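Local coordinates for GTPase subunit of restriction endonuclease (Thermococcus gammatolerans, PDB 6P0F), which acts as the GTPase subunit of a McrBC-type restriction endonuclease and probably recognises DNA through its N-terminal YTH-like domain, at residues C50-R55 with L124-K129; D69-Y74 with G95-T100. All blocks are in the same frame, centred on the assembly; numbering follows the deposited sequence.

Contacts 1 and 2 belong to one mixed sheet, with their centres about 8 Å apart. Contact 1 (50-55 with 124-129) pairs strands 49-55 and 123-127; contact 2 (69-74 with 95-100) pairs strands 70-76 and 91-102 and is nested in the chain segment that contact 1 closes. Strand 91-102 lies beside strand 123-127 and so joins the two: Phe126 N is 2.8 Å from Glu99 O, and Phe126 O is 2.8 Å from Cys98 N, both probable hydrogen bonds. The ring of Phe127 also packs against the backbone of contact 2, its CD2 3.3 Å from Ile96 O. Further across the interior, the rings of Trp53 and Phe73 meet edge-to-face.

Contact 1: C50-R55 with L124-K129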
loop_
_atom_site.group_PDB
_atom_site.type_symbol
_atom_site.label_atom_id
_atom_site.label_comp_id
_atom_site.label_asym_id
_atom_site.label_seq_id
_atom_site.Cartn_x
_atom_site.Cartn_y
_atom_site.Cartn_z
ATOM N N CYS A 50 8.738 2.186 -11.560
ATOM C CA CYS A 50 7.351 2.308 -11.143
ATOM C C CYS A 50 7.098 1.502 -9.877
ATOM O O CYS A 50 7.592 0.384 -9.727
ATOM C CB CYS A 50 6.384 1.812 -12.222
ATOM S SG CYS A 50 6.578 2.618 -13.828
ATOM N N TYR A 51 6.291 2.067 -8.988
ATOM C CA TYR A 51 5.920 1.414 -7.739
ATOM C C TYR A 51 4.408 1.309 -7.686
ATOM O O TYR A 51 3.711 2.300 -7.878
ATOM C CB TYR A 51 6.404 2.206 -6.523
ATOM C CG TYR A 51 7.899 2.353 -6.477
ATOM C CD1 TYR A 51 8.690 1.335 -5.973
ATOM C CD2 TYR A 51 8.512 3.487 -6.962
ATOM C CE1 TYR A 51 10.055 1.428 -5.961
ATOM C CE2 TYR A 51 9.904 3.609 -6.937
ATOM C CZ TYR A 51 10.661 2.570 -6.424
ATOM O OH TYR A 51 12.039 2.635 -6.373
ATOM N N PHE A 52 3.887 0.127 -7.383
ATOM C CA PHE A 52 2.439 -0.003 -7.369
ATOM C C PHE A 52 2.029 -1.223 -6.550
ATOM O O PHE A 52 2.807 -2.155 -6.346
ATOM C CB PHE A 52 1.871 -0.073 -8.803
ATOM C CG PHE A 52 2.322 -1.280 -9.621
ATOM C CD1 PHE A 52 3.555 -1.289 -10.247
ATOM C CD2 PHE A 52 1.503 -2.385 -9.777
ATOM C CE1 PHE A 52 3.953 -2.399 -10.992
ATOM C CE2 PHE A 52 1.908 -3.464 -10.525
ATOM C CZ PHE A 52 3.135 -3.474 -11.104
ATOM N N TRP A 53 0.789 -1.177 -6.080
ATOM C CA TRP A 53 0.175 -2.239 -5.302
ATOM C C TRP A 53 -1.208 -2.481 -5.883
ATOM O O TRP A 53 -1.728 -1.666 -6.635
ATOM C CB TRP A 53 0.115 -1.856 -3.826
ATOM C CG TRP A 53 -0.366 -2.981 -2.957
ATOM C CD1 TRP A 53 -1.484 -3.007 -2.170
ATOM C CD2 TRP A 53 0.248 -4.275 -2.822
ATOM N NE1 TRP A 53 -1.613 -4.243 -1.566
ATOM C CE2 TRP A 53 -0.547 -5.024 -1.928
ATOM C CE3 TRP A 53 1.382 -4.862 -3.369
ATOM C CZ2 TRP A 53 -0.235 -6.351 -1.585
ATOM C CZ3 TRP A 53 1.698 -6.169 -3.000
ATOM C CH2 TRP A 53 0.898 -6.880 -2.099
ATOM N N GLY A 54 -1.764 -3.663 -5.635
ATOM C CA GLY A 54 -3.038 -4.007 -6.225
ATOM C C GLY A 54 -3.905 -4.734 -5.212
ATOM O O GLY A 54 -3.403 -5.414 -4.316
ATOM N N ARG A 55 -5.214 -4.579 -5.383
ATOM C CA ARG A 55 -6.188 -5.197 -4.484
ATOM C C ARG A 55 -7.335 -5.759 -5.306
ATOM O O ARG A 55 -7.512 -5.403 -6.470
ATOM C CB ARG A 55 -6.745 -4.200 -3.473
ATOM C CG ARG A 55 -5.714 -3.631 -2.523
ATOM C CD ARG A 55 -6.359 -2.727 -1.480
ATOM N NE ARG A 55 -7.279 -3.487 -0.652
ATOM C CZ ARG A 55 -8.591 -3.318 -0.674
ATOM N NH1 ARG A 55 -9.134 -2.403 -1.475
ATOM N NH2 ARG A 55 -9.354 -4.056 0.106
ATOM N N LEU A 124 -5.409 -1.175 -8.987
ATOM C CA LEU A 124 -4.031 -0.766 -8.784
ATOM C C LEU A 124 -3.939 0.629 -8.191
ATOM O O LEU A 124 -4.712 1.530 -8.538
ATOM C CB LEU A 124 -3.258 -0.783 -10.112
ATOM C CG LEU A 124 -3.323 -2.027 -10.993
ATOM C CD1 LEU A 124 -2.416 -1.826 -12.210
ATOM C CD2 LEU A 124 -2.907 -3.247 -10.204
HETATM N N MSE A 125 -2.922 0.819 -7.363
HETATM C CA MSE A 125 -2.570 2.149 -6.849
HETATM C C MSE A 125 -1.089 2.366 -7.166
HETATM O O MSE A 125 -0.260 1.508 -6.842
HETATM C CB MSE A 125 -2.828 2.267 -5.352
HETATM C CG MSE A 125 -1.973 1.321 -4.518
HETATM SE SE MSE A 125 -2.693 1.196 -2.679
HETATM C CE MSE A 125 -4.380 0.621 -3.228
ATOM N N PHE A 126 -0.754 3.496 -7.778
ATOM C CA PHE A 126 0.620 3.834 -8.120
ATOM C C PHE A 126 1.177 4.845 -7.122
ATOM O O PHE A 126 0.454 5.729 -6.660
ATOM C CB PHE A 126 0.703 4.392 -9.550
ATOM C CG PHE A 126 0.638 3.332 -10.613
ATOM C CD1 PHE A 126 -0.577 2.796 -10.983
ATOM C CD2 PHE A 126 1.801 2.837 -11.204
ATOM C CE1 PHE A 126 -0.654 1.767 -11.929
ATOM C CE2 PHE A 126 1.729 1.830 -12.131
ATOM C CZ PHE A 126 0.482 1.294 -12.492
ATOM N N PHE A 127 2.470 4.710 -6.805
ATOM C CA PHE A 127 3.209 5.625 -5.940
ATOM C C PHE A 127 4.385 6.219 -6.708
ATOM O O PHE A 127 5.215 5.474 -7.240
ATOM C CB PHE A 127 3.742 4.900 -4.699
ATOM C CG PHE A 127 2.687 4.268 -3.867
ATOM C CD1 PHE A 127 2.258 2.974 -4.131
ATOM C CD2 PHE A 127 2.111 4.954 -2.817
ATOM C CE1 PHE A 127 1.283 2.387 -3.374
ATOM C CE2 PHE A 127 1.120 4.370 -2.054
ATOM C CZ PHE A 127 0.714 3.078 -2.327
ATOM N N LYS A 128 4.498 7.550 -6.734
ATOM C CA LYS A 128 5.569 8.149 -7.536
ATOM C C LYS A 128 6.936 7.897 -6.907
ATOM O O LYS A 128 7.894 7.552 -7.608
ATOM C CB LYS A 128 5.354 9.646 -7.720
ATOM C CG LYS A 128 6.426 10.270 -8.606
ATOM C CD LYS A 128 5.826 11.159 -9.652
ATOM C CE LYS A 128 5.046 12.265 -9.023
ATOM N NZ LYS A 128 4.941 13.450 -9.953
ATOM N N LYS A 129 7.054 8.100 -5.593
ATOM C CA LYS A 129 8.276 7.772 -4.861
ATOM C C LYS A 129 8.041 6.457 -4.133
ATOM O O LYS A 129 6.923 6.195 -3.680
ATOM C CB LYS A 129 8.658 8.875 -3.870
ATOM C CG LYS A 129 8.808 10.275 -4.505
ATOM C CD LYS A 129 10.081 10.410 -5.351
ATOM C CE LYS A 129 10.187 11.805 -5.971
ATOM N NZ LYS A 129 11.389 11.949 -6.836
HETATM O O HOH W 1 5.138 4.558 -9.833
#
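The ring of Phe126 carries CB of Phe52 over one face, 3.7 Å above its plane and offset toward the rim, a CH-pi contact; a water lies in plane at its edge. The two phenyl rings lie side by side and nearly parallel, but slid apart so that they barely overlap. Phe52 CG, between the backbone N and the carbonyl carbon (chi1 63°), comes 4.0 Å from Phe126 CE2. On the other face of the sheet, Trp53 receives SE of selenomethionine Met125 at its edge, a Met-aromatic contact. Phe127 presents its edge to Trp53 CB, and the edge of the Tyr51 ring faces the carbonyl oxygens of Phe127 and Lys128. An alanine in place of Phe126 would probably deprive Phe52 CB of its aromatic platform and open a gap beside the Phe52 ring. Phe127 N donates to Tyr51 O (2.9 Å), and the same water accepts from Tyr51 N and can donate to Phe127 O. Trp53 N bonds to Met125 O (3.0 Å) and Met125 N to Trp53 O (2.9 Å); these backbone groups satisfy one another, so both faces here can be apolar, phenyl rings on one, selenium and aromatic rings on the other.

Contact 2: D69-Y74 with G95-T100; sequences DMVLFY and GIICET
Gly95 meets Val71 through two reciprocal backbone hydrogen bonds, Gly95 N to Val71 O and Val71 N to Gly95 O, each 2.9 Å long. They make this an antiparallel hydrogen-bonded pair. Gly95 O also receives a CA-H contact from Met70 CA at 3.3 Å, so this one oxygen is approached by both Val71 N and Met70 CA.

Ile96 follows as the non-hydrogen-bonded partner of selenomethionine Met70. Its CG1, anti to the backbone N (chi1 -174°), lies 4.2 Å from Met70 CG, and the two side chains cross obliquely. The same CG1 also rests 3.6 Å from Asp69 O. Past this meeting point the bent end of Met70 leads away from the strand, and helix 160-174 covers this face, Leu174 touching both Met70 and Ile96.

At Ile97 the backbone N donates to Asp69 O over 2.9 Å, with a C=O...N angle of 172°. Ile97 CG1 lies beside the backbone N, anti to the carbonyl carbon, and CD1 continues to Val71 CG2 at 4.0 Å. Val71 CG1, its other branch, sits over the centre of the Phe73 ring. The carboxylate of Asp69 is engaged elsewhere, with OD2 taking bonds from Asp66 N and Gln4 NE2.

Beyond Ile97 the chain turns a corner at Cys98, which is disulfide-bonded to Cys45. Glu99 OE1 accepts from Thr100 N through its anti lone pair. Cys98 and Glu99 both face Phe126 of the neighbouring strand, a classic beta bulge. Up to Ile97 the segments form an antiparallel pair within the mixed sheet, where strand 70-76 also runs parallel to strand 5-11; from the bulge on, the chain pairs with strand 123-127, an arrangement consistent with the YTH-like fold of this domain.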
loop_
_atom_site.group_PDB
_atom_site.type_symbol
_atom_site.label_atom_id
_atom_site.label_comp_id
_atom_site.label_asym_id
_atom_site.label_seq_id
_atom_site.Cartn_x
_atom_site.Cartn_y
_atom_site.Cartn_z
ATOM N N ASP A 69 -4.548 10.020 -1.491
ATOM C CA ASP A 69 -4.706 9.288 -0.244
ATOM C C ASP A 69 -3.357 8.693 0.175
ATOM O O ASP A 69 -2.455 8.462 -0.643
ATOM C CB ASP A 69 -5.759 8.206 -0.399
ATOM C CG ASP A 69 -7.181 8.766 -0.491
ATOM O OD1 ASP A 69 -7.349 10.001 -0.241
ATOM O OD2 ASP A 69 -8.096 7.962 -0.790
HETATM N N MSE A 70 -3.234 8.426 1.461
HETATM C CA MSE A 70 -2.001 7.945 2.059
HETATM C C MSE A 70 -2.216 6.502 2.512
HETATM O O MSE A 70 -3.296 6.133 2.976
HETATM C CB MSE A 70 -1.609 8.841 3.219
HETATM C CG MSE A 70 -1.089 10.127 2.703
HETATM SE SE MSE A 70 -1.021 11.383 4.146
HETATM C CE MSE A 70 -0.349 10.254 5.530
ATOM N N VAL A 71 -1.157 5.696 2.397
ATOM C CA VAL A 71 -1.205 4.282 2.767
ATOM C C VAL A 71 -0.054 3.988 3.720
ATOM O O VAL A 71 1.113 4.259 3.404
ATOM C CB VAL A 71 -1.126 3.366 1.537
ATOM C CG1 VAL A 71 -1.089 1.916 2.017
ATOM C CG2 VAL A 71 -2.296 3.588 0.581
ATOM N N LEU A 72 -0.381 3.429 4.884
ATOM C CA LEU A 72 0.602 2.833 5.782
ATOM C C LEU A 72 0.604 1.338 5.484
ATOM O O LEU A 72 -0.410 0.667 5.686
ATOM C CB LEU A 72 0.247 3.063 7.249
ATOM C CG LEU A 72 0.469 4.504 7.717
ATOM C CD1 LEU A 72 -0.362 4.706 8.981
ATOM C CD2 LEU A 72 1.920 4.836 7.941
ATOM N N PHE A 73 1.699 0.834 4.938
ATOM C CA PHE A 73 1.885 -0.605 4.773
ATOM C C PHE A 73 2.511 -1.120 6.061
ATOM O O PHE A 73 3.650 -0.771 6.395
ATOM C CB PHE A 73 2.785 -0.913 3.580
ATOM C CG PHE A 73 2.171 -0.659 2.255
ATOM C CD1 PHE A 73 1.285 -1.541 1.676
ATOM C CD2 PHE A 73 2.530 0.481 1.551
ATOM C CE1 PHE A 73 0.757 -1.290 0.419
ATOM C CE2 PHE A 73 2.002 0.733 0.280
ATOM C CZ PHE A 73 1.127 -0.148 -0.277
ATOM N N TYR A 74 1.769 -1.937 6.805
ATOM C CA TYR A 74 2.296 -2.648 7.954
ATOM C C TYR A 74 2.876 -3.971 7.466
ATOM O O TYR A 74 2.209 -4.673 6.721
ATOM C CB TYR A 74 1.164 -2.931 8.941
ATOM C CG TYR A 74 0.670 -1.807 9.814
ATOM C CD1 TYR A 74 1.001 -0.482 9.567
ATOM C CD2 TYR A 74 -0.141 -2.091 10.898
ATOM C CE1 TYR A 74 0.533 0.534 10.387
ATOM C CE2 TYR A 74 -0.612 -1.082 11.733
ATOM C CZ TYR A 74 -0.286 0.220 11.461
ATOM O OH TYR A 74 -0.746 1.220 12.296
ATOM N N GLY A 95 3.277 5.605 1.993
ATOM C CA GLY A 95 3.201 6.099 0.639
ATOM C C GLY A 95 2.047 7.051 0.427
ATOM O O GLY A 95 1.098 7.065 1.220
ATOM N N ILE A 96 2.128 7.869 -0.624
ATOM C CA ILE A 96 1.007 8.696 -1.067
ATOM C C ILE A 96 0.698 8.328 -2.510
ATOM O O ILE A 96 1.614 8.158 -3.327
ATOM C CB ILE A 96 1.304 10.203 -0.877
ATOM C CG1 ILE A 96 0.047 10.997 -1.228
ATOM C CG2 ILE A 96 2.507 10.632 -1.637
ATOM C CD1 ILE A 96 0.053 12.427 -0.656
ATOM N N ILE A 97 -0.590 8.141 -2.809
ATOM C CA ILE A 97 -1.008 7.578 -4.088
ATOM C C ILE A 97 -0.964 8.653 -5.171
ATOM O O ILE A 97 -1.557 9.735 -5.035
ATOM C CB ILE A 97 -2.408 6.953 -4.001
ATOM C CG1 ILE A 97 -2.422 5.787 -2.980
ATOM C CG2 ILE A 97 -2.848 6.464 -5.378
ATOM C CD1 ILE A 97 -3.775 5.136 -2.783
ATOM N N CYS A 98 -0.225 8.367 -6.234
ATOM C CA CYS A 98 -0.154 9.259 -7.389
ATOM C C CYS A 98 -1.344 9.074 -8.325
ATOM O O CYS A 98 -1.861 10.047 -8.890
ATOM C CB CYS A 98 1.154 8.977 -8.120
ATOM S SG CYS A 98 1.479 10.013 -9.553
ATOM N N GLU A 99 -1.754 7.829 -8.541
ATOM C CA GLU A 99 -2.826 7.499 -9.464
ATOM C C GLU A 99 -3.416 6.158 -9.072
ATOM O O GLU A 99 -2.745 5.319 -8.476
ATOM C CB GLU A 99 -2.350 7.389 -10.913
ATOM C CG GLU A 99 -2.661 8.583 -11.791
ATOM C CD GLU A 99 -4.155 8.796 -11.985
ATOM O OE1 GLU A 99 -4.974 8.152 -11.300
ATOM O OE2 GLU A 99 -4.514 9.660 -12.793
ATOM N N THR A 100 -4.662 5.958 -9.447
ATOM C CA THR A 100 -5.301 4.654 -9.321
ATOM C C THR A 100 -5.762 4.235 -10.704
ATOM O O THR A 100 -6.145 5.065 -11.532
ATOM C CB THR A 100 -6.489 4.654 -8.355
ATOM O OG1 THR A 100 -7.509 5.528 -8.852
ATOM C CG2 THR A 100 -6.070 5.091 -6.967
#